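Local coordinates for protein scytalidopepsin B (Scytalidium lignicola, PDB 2IFR) that cleaves peptide bonds as an acid-acting glutamic endopeptidase of the A4 family and is held here with a transition-state analogue, at residues A21-S27 against S157-T163. Residues are numbered along the deposited sequence; the frame is centred on the assembly and turned at random.
Sequences ATANVPS and SPAVEFT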
loop_
_atom_site.group_PDB
_atom_site.type_symbol
_atom_site.label_atom_id
_atom_site.label_comp_id
_atom_site.label_asym_id
_atom_site.label_seq_id
_atom_site.Cartn_x
_atom_site.Cartn_y
_atom_site.Cartn_z
ATOM N N ALA A 21 -1.504 -3.178 9.747
ATOM C CA ALA A 21 -2.679 -2.370 10.077
ATOM C C ALA A 21 -3.872 -3.101 9.493
ATOM O O ALA A 21 -3.717 -4.047 8.646
ATOM C CB ALA A 21 -2.569 -0.953 9.438
ATOM N N THR A 22 -5.050 -2.701 9.931
ATOM C CA THR A 22 -6.288 -3.243 9.431
ATOM C C THR A 22 -6.962 -2.087 8.658
ATOM O O THR A 22 -7.052 -0.932 9.184
ATOM C CB THR A 22 -7.165 -3.687 10.603
ATOM O OG1 THR A 22 -6.537 -4.791 11.263
ATOM C CG2 THR A 22 -8.548 -4.103 10.128
ATOM N N ALA A 23 -7.392 -2.328 7.426
ATOM C CA ALA A 23 -8.060 -1.275 6.645
ATOM C C ALA A 23 -9.419 -1.758 6.176
ATOM O O ALA A 23 -9.603 -2.996 5.894
ATOM C CB ALA A 23 -7.206 -0.875 5.440
ATOM N N ASN A 24 -10.380 -0.835 6.082
ATOM C CA ASN A 24 -11.744 -1.180 5.617
ATOM C C ASN A 24 -11.783 -1.065 4.099
ATOM O O ASN A 24 -11.050 -0.210 3.477
ATOM C CB ASN A 24 -12.758 -0.225 6.253
ATOM C CG ASN A 24 -12.439 1.243 5.952
ATOM O OD1 ASN A 24 -13.202 1.916 5.146
ATOM N ND2 ASN A 24 -11.399 1.724 6.514
ATOM N N VAL A 25 -12.612 -1.885 3.465
ATOM C CA VAL A 25 -12.727 -1.859 2.024
ATOM C C VAL A 25 -13.853 -0.873 1.705
ATOM O O VAL A 25 -15.005 -1.026 2.213
ATOM C CB VAL A 25 -13.076 -3.280 1.468
ATOM C CG1 VAL A 25 -13.148 -3.248 -0.036
ATOM C CG2 VAL A 25 -11.987 -4.298 1.909
ATOM N N PRO A 26 -13.567 0.156 0.885
ATOM C CA PRO A 26 -14.557 1.179 0.501
ATOM C C PRO A 26 -15.334 0.814 -0.765
ATOM O O PRO A 26 -14.948 -0.165 -1.496
ATOM C CB PRO A 26 -13.684 2.394 0.229
ATOM C CG PRO A 26 -12.513 1.742 -0.534
ATOM C CD PRO A 26 -12.229 0.492 0.344
ATOM N N SER A 27 -16.420 1.499 -1.038
ATOM C CA SER A 27 -17.118 1.323 -2.285
ATOM C C SER A 27 -16.404 2.329 -3.197
ATOM O O SER A 27 -15.935 3.363 -2.706
ATOM C CB SER A 27 -18.601 1.628 -2.173
ATOM O OG SER A 27 -18.817 2.996 -1.885
ATOM N N SER A 157 -15.658 5.751 -0.965
ATOM C CA SER A 157 -16.372 6.156 0.229
ATOM C C SER A 157 -16.733 4.910 1.031
ATOM O O SER A 157 -17.049 3.847 0.429
ATOM C CB SER A 157 -17.664 6.871 -0.219
ATOM O OG SER A 157 -18.450 7.163 0.906
ATOM N N PRO A 158 -16.656 4.962 2.368
ATOM C CA PRO A 158 -16.244 6.089 3.211
ATOM C C PRO A 158 -14.719 6.133 3.145
ATOM O O PRO A 158 -14.073 5.445 2.270
ATOM C CB PRO A 158 -16.725 5.675 4.597
ATOM C CG PRO A 158 -16.458 4.145 4.554
ATOM C CD PRO A 158 -17.026 3.790 3.188
ATOM N N ALA A 159 -14.124 6.896 4.047
ATOM C CA ALA A 159 -12.675 7.030 4.106
ATOM C C ALA A 159 -12.020 5.666 4.350
ATOM O O ALA A 159 -12.623 4.775 5.045
ATOM C CB ALA A 159 -12.292 7.992 5.249
ATOM N N VAL A 160 -10.833 5.465 3.785
ATOM C CA VAL A 160 -10.103 4.236 4.029
ATOM C C VAL A 160 -9.223 4.524 5.229
ATOM O O VAL A 160 -8.341 5.460 5.205
ATOM C CB VAL A 160 -9.216 3.828 2.853
ATOM C CG1 VAL A 160 -8.405 2.572 3.240
ATOM C CG2 VAL A 160 -10.087 3.514 1.668
ATOM N N GLU A 161 -9.452 3.768 6.293
ATOM C CA GLU A 161 -8.711 3.939 7.533
ATOM C C GLU A 161 -7.857 2.747 7.922
ATOM O O GLU A 161 -8.373 1.588 8.053
ATOM C CB GLU A 161 -9.690 4.214 8.659
ATOM C CG GLU A 161 -10.555 5.392 8.374
ATOM C CD GLU A 161 -11.278 5.889 9.603
ATOM O OE1 GLU A 161 -12.018 6.889 9.454
ATOM O OE2 GLU A 161 -11.102 5.284 10.703
ATOM N N PHE A 162 -6.570 3.008 8.113
ATOM C CA PHE A 162 -5.625 1.985 8.547
ATOM C C PHE A 162 -5.699 2.128 10.065
ATOM O O PHE A 162 -5.255 3.187 10.628
ATOM C CB PHE A 162 -4.218 2.333 8.075
ATOM C CG PHE A 162 -4.037 2.323 6.576
ATOM C CD1 PHE A 162 -3.645 1.160 5.914
ATOM C CD2 PHE A 162 -4.184 3.497 5.829
ATOM C CE1 PHE A 162 -3.393 1.163 4.521
ATOM C CE2 PHE A 162 -3.934 3.518 4.439
ATOM C CZ PHE A 162 -3.536 2.343 3.787
ATOM N N THR A 163 -6.271 1.141 10.749
ATOM C CA THR A 163 -6.395 1.207 12.212
ATOM C C THR A 163 -5.417 0.223 12.842
ATOM O O THR A 163 -4.956 -0.745 12.156
ATOM C CB THR A 163 -7.832 0.889 12.667
ATOM O OG1 THR A 163 -8.258 -0.351 12.086
ATOM C CG2 THR A 163 -8.792 2.001 12.209
#
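Pro26 and Val160 meet in the apolar centre: CG of the proline ring comes to 3.7 Å from CG2 of Val160, the two side chains crossing at a slant, and both touch Trp58 of strand 51-60. With chi1 at 176°, Val160 has CG1 anti to the backbone N, which leaves CG2 as the branch facing the ring. Further along, Ala23 and Phe162 share a face of the sheet, with Ala23 CB 4.1 Å from Phe162 CD1, and both touch Met91 of strand 88-95; CB of Ala21 lies at the edge of the Phe162 ring, near its plane. Two neighbouring antiparallel strands, 16-29 and 155-169, thus turn Pro26 and Val160 toward strand 51-60 in the beta-sandwich that the A4 peptidases share with the concanavalin-like clan. Between the bonded ends the strands part around Asn24, whose side chain reaches across to the backbone of Ala159 and Glu161, and the peptide before Pro158 is cis. Regular pairing flanks this break. Thr22 and Thr163 exchange nearly straight backbone bonds, Thr22 N to Thr163 O 3.0 Å and Thr163 N to Thr22 O 2.7 Å. Beyond the prolines, Ser27 N reaches Ser157 O at 2.8 Å, and Ser157 N returns the bond to Ser27 O.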